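Local coordinates for DNA alpha-glucosyltransferase (Enterobacteria phage T4, PDB 1XV5), which is a phage glycosyltransferase of the GT-B clan, with two Rossmann-like domains facing each other across a cleft that holds UDP, at residues K19-E23 and F175-D180; Q114-V119 and H141-F147; S288-L294 and T318-W323; Q303-E307 and L382-Q386. Residue numbers count along the deposited sequence, not the author numbering.

Contact 1: residues K19-E23 and F175-D180. With UDP (uridine-5'-diphosphate), chain C.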
# COMPACT_ATOMS: atom_id res chain seq x y z
N LYS A 19 -5.32 4.60 -0.99
CA LYS A 19 -4.18 5.42 -1.39
C LYS A 19 -3.97 5.33 -2.90
O LYS A 19 -3.81 6.34 -3.58
CB LYS A 19 -2.92 4.93 -0.66
CG LYS A 19 -1.66 5.69 -1.04
CD LYS A 19 -1.79 7.18 -0.77
CE LYS A 19 -0.45 7.87 -0.98
NZ LYS A 19 -0.56 9.35 -0.87
N PHE A 20 -3.97 4.11 -3.42
CA PHE A 20 -3.80 3.89 -4.85
C PHE A 20 -4.89 4.63 -5.63
O PHE A 20 -4.61 5.33 -6.59
CB PHE A 20 -3.87 2.40 -5.18
CG PHE A 20 -3.82 2.11 -6.66
CD1 PHE A 20 -2.61 2.06 -7.33
CD2 PHE A 20 -4.99 1.88 -7.37
CE1 PHE A 20 -2.56 1.80 -8.70
CE2 PHE A 20 -4.96 1.62 -8.74
CZ PHE A 20 -3.75 1.58 -9.41
N SER A 21 -6.13 4.45 -5.20
CA SER A 21 -7.26 5.09 -5.87
C SER A 21 -7.13 6.61 -5.92
O SER A 21 -7.48 7.23 -6.92
CB SER A 21 -8.57 4.69 -5.19
OG SER A 21 -8.80 3.29 -5.34
N LEU A 22 -6.63 7.21 -4.84
CA LEU A 22 -6.48 8.65 -4.79
C LEU A 22 -5.32 9.12 -5.67
O LEU A 22 -5.42 10.14 -6.35
CB LEU A 22 -6.26 9.11 -3.34
CG LEU A 22 -7.43 8.80 -2.39
CD1 LEU A 22 -7.10 9.29 -0.99
CD2 LEU A 22 -8.70 9.48 -2.90
N GLU A 23 -4.22 8.36 -5.66
CA GLU A 23 -3.07 8.70 -6.49
C GLU A 23 -3.43 8.51 -7.96
O GLU A 23 -2.97 9.26 -8.82
CB GLU A 23 -1.87 7.81 -6.12
CG GLU A 23 -1.31 8.10 -4.74
CD GLU A 23 -0.54 9.41 -4.68
OE1 GLU A 23 -0.34 9.94 -3.57
OE2 GLU A 23 -0.10 9.90 -5.75
N PHE A 175 1.81 -4.69 -12.36
CA PHE A 175 1.73 -3.26 -12.11
C PHE A 175 2.37 -2.97 -10.76
O PHE A 175 2.53 -3.87 -9.94
CB PHE A 175 0.27 -2.79 -12.10
CG PHE A 175 -0.40 -2.92 -10.76
CD1 PHE A 175 -0.54 -1.83 -9.91
CD2 PHE A 175 -0.90 -4.15 -10.34
CE1 PHE A 175 -1.16 -1.95 -8.66
CE2 PHE A 175 -1.53 -4.29 -9.10
CZ PHE A 175 -1.65 -3.18 -8.26
N GLN A 176 2.74 -1.71 -10.56
CA GLN A 176 3.30 -1.25 -9.29
C GLN A 176 2.33 -0.18 -8.82
O GLN A 176 1.80 0.57 -9.64
CB GLN A 176 4.66 -0.59 -9.48
CG GLN A 176 5.76 -1.48 -10.01
CD GLN A 176 7.00 -0.67 -10.34
OE1 GLN A 176 7.71 -0.19 -9.45
NE2 GLN A 176 7.25 -0.50 -11.63
N PRO A 177 2.08 -0.10 -7.50
CA PRO A 177 1.17 0.92 -6.96
C PRO A 177 1.97 2.23 -6.87
O PRO A 177 2.81 2.39 -5.97
CB PRO A 177 0.79 0.35 -5.60
CG PRO A 177 2.04 -0.38 -5.19
CD PRO A 177 2.50 -1.05 -6.46
N PRO A 178 1.72 3.18 -7.78
CA PRO A 178 2.42 4.47 -7.82
C PRO A 178 1.96 5.56 -6.87
O PRO A 178 0.82 5.59 -6.43
CB PRO A 178 2.26 4.92 -9.28
CG PRO A 178 1.44 3.80 -9.97
CD PRO A 178 0.70 3.14 -8.84
N MET A 179 2.88 6.48 -6.60
CA MET A 179 2.60 7.62 -5.75
C MET A 179 3.35 8.81 -6.34
O MET A 179 4.41 8.64 -6.94
CB MET A 179 3.11 7.37 -4.33
CG MET A 179 2.88 8.52 -3.38
SD MET A 179 3.37 8.10 -1.70
CE MET A 179 5.05 8.74 -1.67
N ASP A 180 2.78 10.00 -6.21
CA ASP A 180 3.46 11.19 -6.70
C ASP A 180 4.49 11.49 -5.61
O ASP A 180 4.20 12.19 -4.63
CB ASP A 180 2.50 12.37 -6.84
CG ASP A 180 3.16 13.57 -7.51
OD1 ASP A 180 4.40 13.69 -7.42
OD2 ASP A 180 2.43 14.39 -8.11
N1 UDP C . -2.02 4.49 6.24
C2 UDP C . -2.57 5.58 6.87
N3 UDP C . -2.95 5.36 8.17
C4 UDP C . -2.83 4.18 8.89
C5 UDP C . -2.24 3.10 8.16
C6 UDP C . -1.86 3.29 6.89
O2 UDP C . -2.71 6.66 6.33
O4 UDP C . -3.22 4.14 10.05
C1' UDP C . -1.61 4.65 4.84
C2' UDP C . -0.13 4.40 4.57
O2' UDP C . 0.65 5.53 4.90
C3' UDP C . -0.18 4.09 3.08
C4' UDP C . -1.44 3.23 2.99
O4' UDP C . -2.29 3.68 4.07
O3' UDP C . -0.36 5.30 2.35
C5' UDP C . -1.20 1.73 3.12
O5' UDP C . -0.70 1.21 1.89
PA UDP C . 0.51 0.18 1.82
O1A UDP C . 0.70 -0.10 0.38
O2A UDP C . 1.65 0.72 2.61
O3A UDP C . -0.01 -1.17 2.58
PB UDP C . -1.50 -1.85 2.71
O1B UDP C . -1.29 -3.32 2.73
O2B UDP C . -2.20 -1.21 3.84
O3B UDP C . -2.23 -1.46 1.36
O HOH W 1 1.39 11.89 -3.30

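Contact 2: residues Q114-V119 and H141-F147. With GOL (glycerol), chain G; EDO (1,2-ethanediol), chain D.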
# COMPACT_ATOMS: atom_id res chain seq x y z
N GLN A 114 -5.94 -6.09 -8.98
CA GLN A 114 -5.96 -6.94 -7.80
C GLN A 114 -4.84 -6.40 -6.93
O GLN A 114 -3.66 -6.59 -7.24
CB GLN A 114 -5.70 -8.40 -8.13
CG GLN A 114 -5.67 -9.26 -6.88
CD GLN A 114 -6.87 -8.99 -5.99
OE1 GLN A 114 -8.01 -9.28 -6.36
NE2 GLN A 114 -6.62 -8.42 -4.82
N HIS A 115 -5.21 -5.73 -5.85
CA HIS A 115 -4.25 -5.10 -4.95
C HIS A 115 -3.77 -5.93 -3.78
O HIS A 115 -2.84 -5.53 -3.07
CB HIS A 115 -4.86 -3.80 -4.42
CG HIS A 115 -5.06 -2.76 -5.48
ND1 HIS A 115 -4.02 -2.06 -6.04
CD2 HIS A 115 -6.18 -2.33 -6.10
CE1 HIS A 115 -4.49 -1.24 -6.96
NE2 HIS A 115 -5.80 -1.39 -7.02
N ASP A 116 -4.37 -7.10 -3.57
CA ASP A 116 -3.98 -7.95 -2.46
C ASP A 116 -3.03 -9.08 -2.83
O ASP A 116 -2.82 -9.36 -4.02
CB ASP A 116 -5.23 -8.46 -1.75
CG ASP A 116 -5.99 -7.34 -1.05
OD1 ASP A 116 -7.18 -7.53 -0.73
OD2 ASP A 116 -5.38 -6.27 -0.81
N HIS A 117 -2.46 -9.73 -1.82
CA HIS A 117 -1.48 -10.79 -2.05
C HIS A 117 -1.89 -12.23 -1.75
O HIS A 117 -2.09 -13.03 -2.67
CB HIS A 117 -0.21 -10.46 -1.26
CG HIS A 117 0.31 -9.08 -1.50
ND1 HIS A 117 0.91 -8.71 -2.69
CD2 HIS A 117 0.30 -7.97 -0.72
CE1 HIS A 117 1.24 -7.43 -2.63
NE2 HIS A 117 0.88 -6.96 -1.45
N SER A 118 -2.00 -12.56 -0.47
CA SER A 118 -2.34 -13.92 -0.04
C SER A 118 -3.77 -14.36 -0.36
O SER A 118 -4.68 -13.55 -0.47
CB SER A 118 -2.10 -14.05 1.46
OG SER A 118 -2.56 -15.30 1.94
N VAL A 119 -3.94 -15.68 -0.49
CA VAL A 119 -5.25 -16.25 -0.76
C VAL A 119 -6.19 -15.92 0.40
O VAL A 119 -7.40 -15.77 0.20
CB VAL A 119 -5.19 -17.79 -0.91
CG1 VAL A 119 -4.48 -18.16 -2.20
CG2 VAL A 119 -4.46 -18.40 0.28
N HIS A 141 0.01 -7.70 -8.63
CA HIS A 141 1.35 -7.34 -8.15
C HIS A 141 2.44 -8.34 -8.53
O HIS A 141 3.63 -8.01 -8.48
CB HIS A 141 1.34 -7.21 -6.62
CG HIS A 141 0.72 -5.95 -6.12
ND1 HIS A 141 1.25 -4.70 -6.36
CD2 HIS A 141 -0.37 -5.75 -5.34
CE1 HIS A 141 0.52 -3.79 -5.75
NE2 HIS A 141 -0.47 -4.39 -5.13
N SER A 142 2.06 -9.55 -8.92
CA SER A 142 3.06 -10.56 -9.26
C SER A 142 2.58 -11.66 -10.18
O SER A 142 1.47 -12.17 -10.04
CB SER A 142 3.61 -11.18 -7.97
OG SER A 142 4.53 -12.22 -8.25
N ASP A 143 3.43 -12.04 -11.13
CA ASP A 143 3.10 -13.11 -12.07
C ASP A 143 2.99 -14.44 -11.31
O ASP A 143 2.31 -15.36 -11.75
CB ASP A 143 4.17 -13.24 -13.16
CG ASP A 143 4.30 -12.00 -14.03
OD1 ASP A 143 3.28 -11.32 -14.26
OD2 ASP A 143 5.42 -11.72 -14.50
N ASN A 144 3.68 -14.53 -10.17
CA ASN A 144 3.68 -15.75 -9.38
C ASN A 144 2.84 -15.68 -8.10
O ASN A 144 2.92 -16.57 -7.25
CB ASN A 144 5.12 -16.14 -9.02
CG ASN A 144 5.94 -16.49 -10.24
OD1 ASN A 144 5.62 -17.43 -10.96
ND2 ASN A 144 7.00 -15.72 -10.48
N GLY A 145 2.04 -14.64 -7.97
CA GLY A 145 1.20 -14.49 -6.79
C GLY A 145 0.04 -15.47 -6.77
O GLY A 145 -0.21 -16.18 -7.74
N ASP A 146 -0.67 -15.51 -5.65
CA ASP A 146 -1.81 -16.40 -5.49
C ASP A 146 -2.93 -16.07 -6.47
O ASP A 146 -3.61 -16.97 -6.97
CB ASP A 146 -2.32 -16.35 -4.05
CG ASP A 146 -1.37 -17.02 -3.07
OD1 ASP A 146 -1.54 -16.83 -1.85
OD2 ASP A 146 -0.46 -17.74 -3.52
N PHE A 147 -3.13 -14.78 -6.75
CA PHE A 147 -4.18 -14.38 -7.68
C PHE A 147 -3.95 -15.02 -9.05
O PHE A 147 -4.87 -15.59 -9.63
CB PHE A 147 -4.21 -12.86 -7.83
CG PHE A 147 -5.21 -12.37 -8.85
CD1 PHE A 147 -6.57 -12.38 -8.57
CD2 PHE A 147 -4.78 -11.91 -10.09
CE1 PHE A 147 -7.50 -11.95 -9.52
CE2 PHE A 147 -5.70 -11.47 -11.05
CZ PHE A 147 -7.06 -11.49 -10.76
C1 GOL G . -0.09 -1.55 -2.34
O1 GOL G . 0.99 -2.00 -1.29
C2 GOL G . -1.35 -1.32 -2.09
O2 GOL G . -1.90 -2.37 -1.44
C3 GOL G . -1.96 -1.12 -3.22
O3 GOL G . -1.86 -2.08 -4.47
C1 EDO D . -5.78 -4.26 2.31
O1 EDO D . -6.66 -4.83 1.33
C2 EDO D . -5.33 -2.85 1.92
O2 EDO D . -4.50 -2.87 0.74
O HOH W 2 -2.13 -8.62 -6.56
O HOH W 3 -1.62 -12.81 -5.35

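Contact 3: residues S288-L294 and T318-W323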
# COMPACT_ATOMS: atom_id res chain seq x y z
N SER A 288 11.84 12.60 11.72
CA SER A 288 12.37 11.42 12.40
C SER A 288 13.65 10.96 11.71
O SER A 288 13.72 10.92 10.48
CB SER A 288 11.34 10.29 12.38
OG SER A 288 10.14 10.69 13.03
N GLY A 289 14.65 10.61 12.50
CA GLY A 289 15.91 10.18 11.93
C GLY A 289 15.81 8.99 10.99
O GLY A 289 16.35 9.01 9.88
N PHE A 290 15.12 7.94 11.44
CA PHE A 290 15.00 6.74 10.63
C PHE A 290 13.59 6.18 10.58
O PHE A 290 12.91 6.09 11.61
CB PHE A 290 15.98 5.69 11.15
CG PHE A 290 17.39 6.18 11.21
CD1 PHE A 290 17.84 6.92 12.30
CD2 PHE A 290 18.24 6.00 10.13
CE1 PHE A 290 19.12 7.49 12.30
CE2 PHE A 290 19.52 6.56 10.12
CZ PHE A 290 19.96 7.31 11.20
N GLY A 291 13.16 5.84 9.37
CA GLY A 291 11.84 5.28 9.15
C GLY A 291 12.00 3.81 8.84
O GLY A 291 12.92 3.41 8.11
N TYR A 292 11.08 3.00 9.36
CA TYR A 292 11.14 1.56 9.15
C TYR A 292 9.92 0.99 8.45
O TYR A 292 8.79 1.31 8.79
CB TYR A 292 11.30 0.85 10.50
CG TYR A 292 12.58 1.19 11.22
CD1 TYR A 292 13.57 0.22 11.41
CD2 TYR A 292 12.81 2.47 11.73
CE1 TYR A 292 14.76 0.52 12.08
CE2 TYR A 292 13.99 2.78 12.40
CZ TYR A 292 14.96 1.80 12.57
OH TYR A 292 16.13 2.10 13.23
N GLN A 293 10.18 0.13 7.47
CA GLN A 293 9.13 -0.54 6.73
C GLN A 293 9.73 -1.92 6.57
O GLN A 293 10.59 -2.14 5.72
CB GLN A 293 8.91 0.13 5.37
CG GLN A 293 7.50 -0.02 4.84
CD GLN A 293 7.20 -1.41 4.32
OE1 GLN A 293 7.91 -2.37 4.62
NE2 GLN A 293 6.15 -1.52 3.52
N LEU A 294 9.30 -2.84 7.42
CA LEU A 294 9.86 -4.18 7.43
C LEU A 294 9.00 -5.29 6.84
O LEU A 294 9.06 -6.44 7.29
CB LEU A 294 10.26 -4.53 8.87
CG LEU A 294 11.16 -3.48 9.54
CD1 LEU A 294 11.42 -3.88 10.99
CD2 LEU A 294 12.47 -3.34 8.77
N THR A 318 13.21 10.98 5.33
CA THR A 318 13.85 10.30 6.45
C THR A 318 14.73 9.24 5.78
O THR A 318 14.69 9.10 4.56
CB THR A 318 12.83 9.59 7.38
OG1 THR A 318 13.53 9.02 8.51
CG2 THR A 318 12.10 8.47 6.65
N ILE A 319 15.54 8.53 6.55
CA ILE A 319 16.37 7.48 5.97
C ILE A 319 15.54 6.21 6.00
O ILE A 319 15.10 5.77 7.07
CB ILE A 319 17.65 7.24 6.79
CG1 ILE A 319 18.63 8.41 6.57
CG2 ILE A 319 18.29 5.92 6.38
CD1 ILE A 319 19.12 8.54 5.14
N PRO A 320 15.28 5.60 4.83
CA PRO A 320 14.48 4.38 4.79
C PRO A 320 15.24 3.14 5.26
O PRO A 320 16.36 2.88 4.83
CB PRO A 320 14.09 4.25 3.32
CG PRO A 320 14.23 5.64 2.77
CD PRO A 320 15.46 6.15 3.47
N VAL A 321 14.61 2.38 6.14
CA VAL A 321 15.19 1.14 6.62
C VAL A 321 14.18 0.08 6.18
O VAL A 321 13.07 0.01 6.72
CB VAL A 321 15.35 1.13 8.15
CG1 VAL A 321 15.92 -0.21 8.61
CG2 VAL A 321 16.28 2.28 8.58
N PHE A 322 14.55 -0.71 5.17
CA PHE A 322 13.68 -1.75 4.61
C PHE A 322 14.18 -3.16 4.91
O PHE A 322 15.36 -3.37 5.19
CB PHE A 322 13.57 -1.64 3.08
CG PHE A 322 12.95 -0.36 2.57
CD1 PHE A 322 12.24 0.50 3.41
CD2 PHE A 322 13.04 -0.04 1.22
CE1 PHE A 322 11.62 1.65 2.91
CE2 PHE A 322 12.43 1.10 0.70
CZ PHE A 322 11.72 1.95 1.55
N TRP A 323 13.28 -4.14 4.80
CA TRP A 323 13.62 -5.54 5.03
C TRP A 323 14.52 -6.01 3.89
O TRP A 323 14.14 -5.95 2.72
CB TRP A 323 12.34 -6.39 5.08
CG TRP A 323 12.55 -7.82 5.47
CD1 TRP A 323 12.48 -8.91 4.65
CD2 TRP A 323 12.84 -8.32 6.78
NE1 TRP A 323 12.71 -10.06 5.37
CE2 TRP A 323 12.93 -9.72 6.68
CE3 TRP A 323 13.02 -7.71 8.03
CZ2 TRP A 323 13.20 -10.54 7.79
CZ3 TRP A 323 13.29 -8.52 9.13
CH2 TRP A 323 13.38 -9.92 9.00
O HOH W 4 10.44 -4.04 3.64

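Contact 4: residues Q303-E307 and L382-Q386. With UDP (uridine-5'-diphosphate), chain C.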
# COMPACT_ATOMS: atom_id res chain seq x y z
N GLN A 303 7.49 -8.76 -7.20
CA GLN A 303 8.00 -8.60 -8.56
C GLN A 303 8.68 -7.23 -8.65
O GLN A 303 9.91 -7.16 -8.62
CB GLN A 303 6.87 -8.73 -9.59
CG GLN A 303 7.38 -8.90 -11.03
CD GLN A 303 6.36 -9.57 -11.94
OE1 GLN A 303 5.69 -10.52 -11.55
NE2 GLN A 303 6.26 -9.08 -13.18
N ARG A 304 7.90 -6.16 -8.74
CA ARG A 304 8.44 -4.80 -8.80
C ARG A 304 7.78 -3.87 -7.79
O ARG A 304 8.25 -2.76 -7.56
CB ARG A 304 8.22 -4.17 -10.19
CG ARG A 304 8.96 -4.80 -11.36
CD ARG A 304 8.63 -4.04 -12.65
NE ARG A 304 7.20 -4.08 -12.96
CZ ARG A 304 6.59 -3.26 -13.82
NH1 ARG A 304 5.29 -3.38 -14.03
NH2 ARG A 304 7.28 -2.33 -14.46
N SER A 305 6.70 -4.33 -7.16
CA SER A 305 5.97 -3.47 -6.25
C SER A 305 6.45 -3.24 -4.82
O SER A 305 6.51 -4.18 -4.02
CB SER A 305 4.51 -3.94 -6.17
OG SER A 305 3.92 -4.00 -7.45
N LEU A 306 6.81 -2.00 -4.52
CA LEU A 306 7.15 -1.64 -3.15
C LEU A 306 5.77 -1.20 -2.69
O LEU A 306 4.85 -1.07 -3.51
CB LEU A 306 8.12 -0.45 -3.08
CG LEU A 306 9.61 -0.78 -3.16
CD1 LEU A 306 10.41 0.52 -3.19
CD2 LEU A 306 10.01 -1.65 -1.96
N GLU A 307 5.60 -1.00 -1.39
CA GLU A 307 4.31 -0.58 -0.85
C GLU A 307 4.32 0.93 -0.62
O GLU A 307 5.38 1.56 -0.65
CB GLU A 307 4.03 -1.31 0.45
CG GLU A 307 3.94 -2.81 0.27
CD GLU A 307 3.72 -3.54 1.57
OE1 GLU A 307 4.71 -3.78 2.30
OE2 GLU A 307 2.56 -3.87 1.86
N LEU A 382 13.85 5.82 -5.26
CA LEU A 382 12.45 5.46 -5.14
C LEU A 382 11.61 6.20 -6.18
O LEU A 382 10.62 5.67 -6.68
CB LEU A 382 11.96 5.75 -3.72
CG LEU A 382 12.67 4.86 -2.68
CD1 LEU A 382 12.23 5.27 -1.28
CD2 LEU A 382 12.35 3.39 -2.94
N TYR A 383 12.00 7.43 -6.49
CA TYR A 383 11.29 8.22 -7.50
C TYR A 383 11.40 7.49 -8.85
O TYR A 383 10.40 7.26 -9.54
CB TYR A 383 11.94 9.60 -7.62
CG TYR A 383 11.56 10.36 -8.87
CD1 TYR A 383 10.29 10.90 -9.02
CD2 TYR A 383 12.48 10.51 -9.91
CE1 TYR A 383 9.93 11.58 -10.19
CE2 TYR A 383 12.13 11.18 -11.08
CZ TYR A 383 10.86 11.71 -11.21
OH TYR A 383 10.51 12.39 -12.36
N GLN A 384 12.63 7.11 -9.21
CA GLN A 384 12.87 6.40 -10.46
C GLN A 384 12.14 5.06 -10.48
O GLN A 384 11.66 4.62 -11.52
CB GLN A 384 14.37 6.16 -10.65
CG GLN A 384 15.16 7.42 -10.98
CD GLN A 384 14.86 7.93 -12.38
OE1 GLN A 384 15.10 9.10 -12.69
NE2 GLN A 384 14.34 7.06 -13.23
N HIS A 385 12.05 4.42 -9.32
CA HIS A 385 11.40 3.12 -9.26
C HIS A 385 9.89 3.10 -9.31
O HIS A 385 9.31 2.26 -10.00
CB HIS A 385 11.85 2.36 -8.01
CG HIS A 385 11.31 0.96 -7.95
ND1 HIS A 385 10.39 0.56 -7.01
CD2 HIS A 385 11.54 -0.11 -8.74
CE1 HIS A 385 10.07 -0.71 -7.23
NE2 HIS A 385 10.76 -1.13 -8.28
N GLN A 386 9.24 4.02 -8.61
CA GLN A 386 7.78 3.96 -8.55
C GLN A 386 6.98 5.26 -8.55
O GLN A 386 5.85 5.28 -8.05
CB GLN A 386 7.41 3.12 -7.31
CG GLN A 386 6.16 2.27 -7.44
CD GLN A 386 6.15 1.11 -6.45
OE1 GLN A 386 7.06 0.28 -6.45
NE2 GLN A 386 5.12 1.05 -5.61
N1 UDP C . -2.02 4.49 6.24
C2 UDP C . -2.57 5.58 6.87
N3 UDP C . -2.95 5.36 8.17
C4 UDP C . -2.83 4.18 8.89
C5 UDP C . -2.24 3.10 8.16
C6 UDP C . -1.86 3.29 6.89
O2 UDP C . -2.71 6.66 6.33
O4 UDP C . -3.22 4.14 10.05
C1' UDP C . -1.61 4.65 4.84
C2' UDP C . -0.13 4.40 4.57
O2' UDP C . 0.65 5.53 4.90
C3' UDP C . -0.18 4.09 3.08
C4' UDP C . -1.44 3.23 2.99
O4' UDP C . -2.29 3.68 4.07
O3' UDP C . -0.36 5.30 2.35
C5' UDP C . -1.20 1.73 3.12
O5' UDP C . -0.70 1.21 1.89
PA UDP C . 0.51 0.18 1.82
O1A UDP C . 0.70 -0.10 0.38
O2A UDP C . 1.65 0.72 2.61
O3A UDP C . -0.01 -1.17 2.58
PB UDP C . -1.50 -1.85 2.71
O1B UDP C . -1.29 -3.32 2.73
O2B UDP C . -2.20 -1.21 3.84
O3B UDP C . -2.23 -1.46 1.36

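Contact 1: residues K19-E23 and F175-D180
K19, in helix 17-30, opens this contact between the helix and the extended chain at F175-D180. Its long aliphatic arm suits a double task: CE rests against M179 SD at 3.9 Å while CG lies 3.7 Å from O3' of UDP, and NZ reaches forward one helical turn to E23 OE1, a salt bridge of 2.8 Å. F20 supplies the apolar wedge. Its CE1 meets P178 CD at 3.5 Å near the plane of the ring, and CD1 is 4.0 Å from P177 CA. The face of F20 also receives the edge of F175 in an offset edge-to-face pair, with centroids 5.8 Å apart and planes at 69°. One turn on, the carboxylate of E23 reads the loop backbone: OE2 accepts from D180 N at 2.9 Å, and a water donates to both E23 OE1 (2.6 Å) and D180 O (3.1 Å). D180 in turn N-caps the next helix, bonding K183. The loop thus leaves strand 172-174, the edge of the N-terminal parallel sheet, crosses beside helix 17-30 and enters helix 181-188, with Y308 of helix 308-316 touching both segments and helix 388-399 packed on P178.

Contact 2: residues Q114-V119 and H141-F147
In the Rossmann-like N-terminal domain, two loops meet where neighbouring parallel strands 109-114 and 137-140 end, the usual edge for binding sites in such folds. Apolar packing is led by F147, whose flat ring receives the methylenes of Q114: CB stands 3.9 Å above the ring centroid, almost on its normal, a CH-pi contact. The imidazoles of H117 and H141 meet obliquely, H117 CE1 lying 3.6 Å from H141 CD2. Among the direct polar contacts, V119 N, at the start of helix 119-122, donates to D146 OD1 at 3.0 Å. A carboxylate suits this spot because D146 also accepts from Y301 and forms a salt bridge with K300. Waters join the backbones: one donates to Q114 O (2.6 Å) and D116 O (2.7 Å) and accepts from H141 N (3.1 Å), while another links H117 O (2.7 Å) to F147 N (2.8 Å). Finally, two histidines share a glycerol, probably from the crystallisation liquor, whose O3 is hydrogen-bonded to H115 ND1 at 2.7 Å and H141 NE2 at 2.8 Å.

Contact 3: residues S288-L294 and T318-W323
Strands 288-293 and 319-323 lie side by side as the parallel pair of a beta-alpha-beta unit, connected through helix 308-316 in the C-terminal Rossmann-like domain. On the face carrying F290, Y292, I319 and V321, the branched V321 is the bump that lies under the ring of Y292 and beside F290. Its CB sits over the face of Y292, 4.1 Å from the ring centroid, and its CG2 approaches F290 CB at 4.3 Å; the F290 ring leans over its neighbour, CD2 lying 3.6 Å from I319 CB. Helix 354-365 covers F290 and Y292. On the other face, G291 makes a hollow occupied by the methyl of T318, with CG2 4.1 Å from G291 CA; a beta-carbon on G291 would collide with that methyl. Farther on, Q293 CB lies against F322 CD1 at 3.9 Å, and L313 of helix 308-316 packs on T318, Q293 and F322. The backbones are joined by G291 N to I319 O (3.0 Å), V321 N to G291 O (2.8 Å) and Q293 N to V321 O (3.0 Å). Where the first strand turns its corner at G289, a hydroxyl extends the pairing: T318 OG1 donates to S288 O at 2.7 Å.

Contact 4: residues Q303-E307 and L382-Q386
L306 buries more surface here than any other residue, pointing its CB toward L382-Q386 of helix 368-386. Its CD1 meets L382 CD2 at 3.5 Å and lies 3.8 Å from H385 ND1, so a leucine fills the gap between one apolar and one aromatic side chain of the helix. The backbone of L306 is held as well. Q386 reaches across with its amide, which can both accept and donate: OE1 receives L306 N at 3.0 Å and NE2 gives to L306 O at 3.0 Å, both nearly straight. The amide thus pairs with both the N-H and the C=O of a single residue, as a strand partner can, and it ties a loop that has no regular structure to the helix. The loop belongs to the C-terminal domain of the GT-B fold, running from strand 288-293 towards helix 308-316, and Q386 NE2 also bonds P177 O of the N-terminal half. H385 packs its ring beside the loop, its NE2 bonded to K331 O, while its ND1 is buried without a polar partner. Beyond L306, E307 takes the N-cap position of helix 308-316; its CA-to-CB bond points away from L382-Q386, its carboxylate forms a salt bridge with K210, and E307 CB lies 3.5 Å from O1A of UDP.

From the N terminus, helix 17-30 supplies the first half of contact 1, which closes only 152 residues later at F175-D180. Contact 2 opens and closes within that long loop, and the two touch through F20, F175, H115 and H141, so both lie beside the C-terminal ends of the N-terminal sheet's strands. Contacts 3 and 4 follow in the second half and cross: along the chain, Q303-E307 comes between the two strands of contact 3, and its partner L382-Q386 comes after both. They are joined by a hydrogen bond from Q293 NE2 to E307 OE1 (2.9 Å) and by F322 packing on L382. Contact 4 also bridges the domains, through P177 of contact 1 and H141 and D143 of contact 2; contacts 1 and 4 each touch UDP.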